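Local structure of actinorhodin polyketide putative beta-ketoacyl synthase 2 (Streptomyces coelicolor A3, 1TQY) at residues Thr332-Thr337 with Val361-Ala366. The protein serves as the chain length factor of actinorhodin biosynthesis, a member of the beta-ketoacyl synthase family probably acting in polyketide chain assembly. Numbering follows the deposited sequence.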
loop_
_atom_site.group_PDB
_atom_site.type_symbol
_atom_site.label_atom_id
_atom_site.label_comp_id
_atom_site.label_asym_id
_atom_site.label_seq_id
_atom_site.Cartn_x
_atom_site.Cartn_y
_atom_site.Cartn_z
ATOM N N THR B 332 6.208 15.131 23.550
ATOM C CA THR B 332 7.258 15.754 22.764
ATOM C C THR B 332 7.021 15.577 21.271
ATOM O O THR B 332 6.350 14.641 20.838
ATOM C CB THR B 332 8.658 15.222 23.168
ATOM O OG1 THR B 332 9.657 15.960 22.456
ATOM C CG2 THR B 332 8.806 13.751 22.824
ATOM N N VAL B 333 7.563 16.503 20.487
ATOM C CA VAL B 333 7.403 16.473 19.042
ATOM C C VAL B 333 8.732 16.826 18.371
ATOM O O VAL B 333 8.923 17.943 17.891
ATOM C CB VAL B 333 6.307 17.480 18.597
ATOM C CG1 VAL B 333 6.101 17.422 17.094
ATOM C CG2 VAL B 333 5.002 17.165 19.323
ATOM N N PRO B 334 9.676 15.871 18.333
ATOM C CA PRO B 334 10.973 16.147 17.706
ATOM C C PRO B 334 10.887 16.461 16.213
ATOM O O PRO B 334 11.767 17.125 15.669
ATOM C CB PRO B 334 11.770 14.878 17.997
ATOM C CG PRO B 334 11.171 14.400 19.295
ATOM C CD PRO B 334 9.697 14.572 19.026
ATOM N N LYS B 335 9.831 16.000 15.548
ATOM C CA LYS B 335 9.710 16.263 14.120
ATOM C C LYS B 335 9.730 17.757 13.796
ATOM O O LYS B 335 9.768 18.144 12.625
ATOM C CB LYS B 335 8.457 15.603 13.530
ATOM C CG LYS B 335 7.132 16.047 14.129
ATOM C CD LYS B 335 5.954 15.466 13.332
ATOM C CE LYS B 335 5.909 13.933 13.408
ATOM N NZ LYS B 335 5.585 13.454 14.803
ATOM N N THR B 336 9.701 18.600 14.823
ATOM C CA THR B 336 9.772 20.036 14.595
ATOM C C THR B 336 11.140 20.350 13.982
ATOM O O THR B 336 11.328 21.396 13.357
ATOM C CB THR B 336 9.619 20.830 15.913
ATOM O OG1 THR B 336 10.463 20.255 16.922
ATOM C CG2 THR B 336 8.171 20.803 16.395
ATOM N N THR B 337 12.093 19.437 14.157
ATOM C CA THR B 337 13.426 19.633 13.604
ATOM C C THR B 337 13.572 19.097 12.184
ATOM O O THR B 337 14.557 19.395 11.511
ATOM C CB THR B 337 14.523 18.960 14.466
ATOM O OG1 THR B 337 14.278 17.548 14.539
ATOM C CG2 THR B 337 14.551 19.551 15.858
ATOM N N VAL B 361 17.051 9.896 28.042
ATOM C CA VAL B 361 16.614 11.286 27.936
ATOM C C VAL B 361 15.520 11.454 26.885
ATOM O O VAL B 361 15.514 10.761 25.866
ATOM C CB VAL B 361 17.780 12.229 27.561
ATOM C CG1 VAL B 361 18.840 12.209 28.653
ATOM C CG2 VAL B 361 18.380 11.810 26.221
ATOM N N ILE B 362 14.592 12.373 27.137
ATOM C CA ILE B 362 13.509 12.633 26.189
ATOM C C ILE B 362 13.907 13.712 25.187
ATOM O O ILE B 362 14.173 14.854 25.566
ATOM C CB ILE B 362 12.211 13.091 26.910
ATOM C CG1 ILE B 362 11.745 11.995 27.883
ATOM C CG2 ILE B 362 11.117 13.390 25.877
ATOM C CD1 ILE B 362 10.535 12.368 28.732
ATOM N N ALA B 363 13.944 13.343 23.908
ATOM C CA ALA B 363 14.286 14.274 22.829
ATOM C C ALA B 363 13.327 15.456 22.965
ATOM O O ALA B 363 12.126 15.267 23.084
ATOM C CB ALA B 363 14.097 13.589 21.487
ATOM N N PRO B 364 13.845 16.689 22.943
ATOM C CA PRO B 364 13.007 17.885 23.082
ATOM C C PRO B 364 12.275 18.350 21.826
ATOM O O PRO B 364 12.493 17.831 20.731
ATOM C CB PRO B 364 14.001 18.929 23.564
ATOM C CG PRO B 364 15.223 18.586 22.755
ATOM C CD PRO B 364 15.271 17.056 22.874
ATOM N N THR B 365 11.391 19.331 22.003
ATOM C CA THR B 365 10.636 19.900 20.891
ATOM C C THR B 365 11.233 21.273 20.618
ATOM O O THR B 365 11.422 22.063 21.543
ATOM C CB THR B 365 9.145 20.076 21.238
ATOM O OG1 THR B 365 8.614 18.831 21.705
ATOM C CG2 THR B 365 8.367 20.530 20.007
ATOM N N ALA B 366 11.528 21.544 19.351
ATOM C CA ALA B 366 12.117 22.813 18.929
ATOM C C ALA B 366 11.063 23.809 18.440
ATOM O O ALA B 366 9.981 23.411 18.008
ATOM C CB ALA B 366 13.128 22.561 17.807
#
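Thr-332, Thr-336 and Thr-365 carry this contact, each through a hydroxyl hydrogen-bonded to one main-chain atom of the facing segment. Thr-332 sets OG1 anti to its backbone N (chi1 -175°), and from there OG1 donates to Ala-363 O at 2.6 Å, tilted 20° from the carbonyl plane. Its methyl CG2 meets Ile-362 CG2 at 3.8 Å. Thr-365 runs past Thr-332 in the opposite sense, and its OG1 accepts the Val-333 N-H, with N 2.8 Å away, in a nearly straight bond (164°); the same hydroxyl is hydrogen-bonded to Val-380 O. Turned about a right angle to Thr-365, Thr-336 brings its CG2 to 3.6 Å from Thr-365 CG2. Thr-336 OG1 lies between its own N and carbonyl carbon and has two partners. It accepts the Ala-366 N-H, with N 2.9 Å from OG1. It also donates to Val-333 O, in that carbonyl's plane, at 2.9 Å. Apolar contacts complete the interface, with Pro-334 CG against Ala-363 CB at 3.7 Å and the Thr-337 methyl against Ala-366 CB. The contact joins the loop leaving strand 330-332 to the loop that follows helix 345-359, within the C-terminal half of the thiolase-like fold. Thr-352 of that helix touches both Pro-334 and Ala-363. The two segments do not pair as strands; the three cross-segment hydrogen bonds each use a threonine hydroxyl. Pro-364 O is buried here without a partner in the model, probably a small cost against those bonds. Because Thr-336 OG1 spends its proton on Val-333 O while accepting from Ala-366, this one buried hydroxyl couples the 3-10 turn 334-337 to the neighbouring loop and fixes its own rotation.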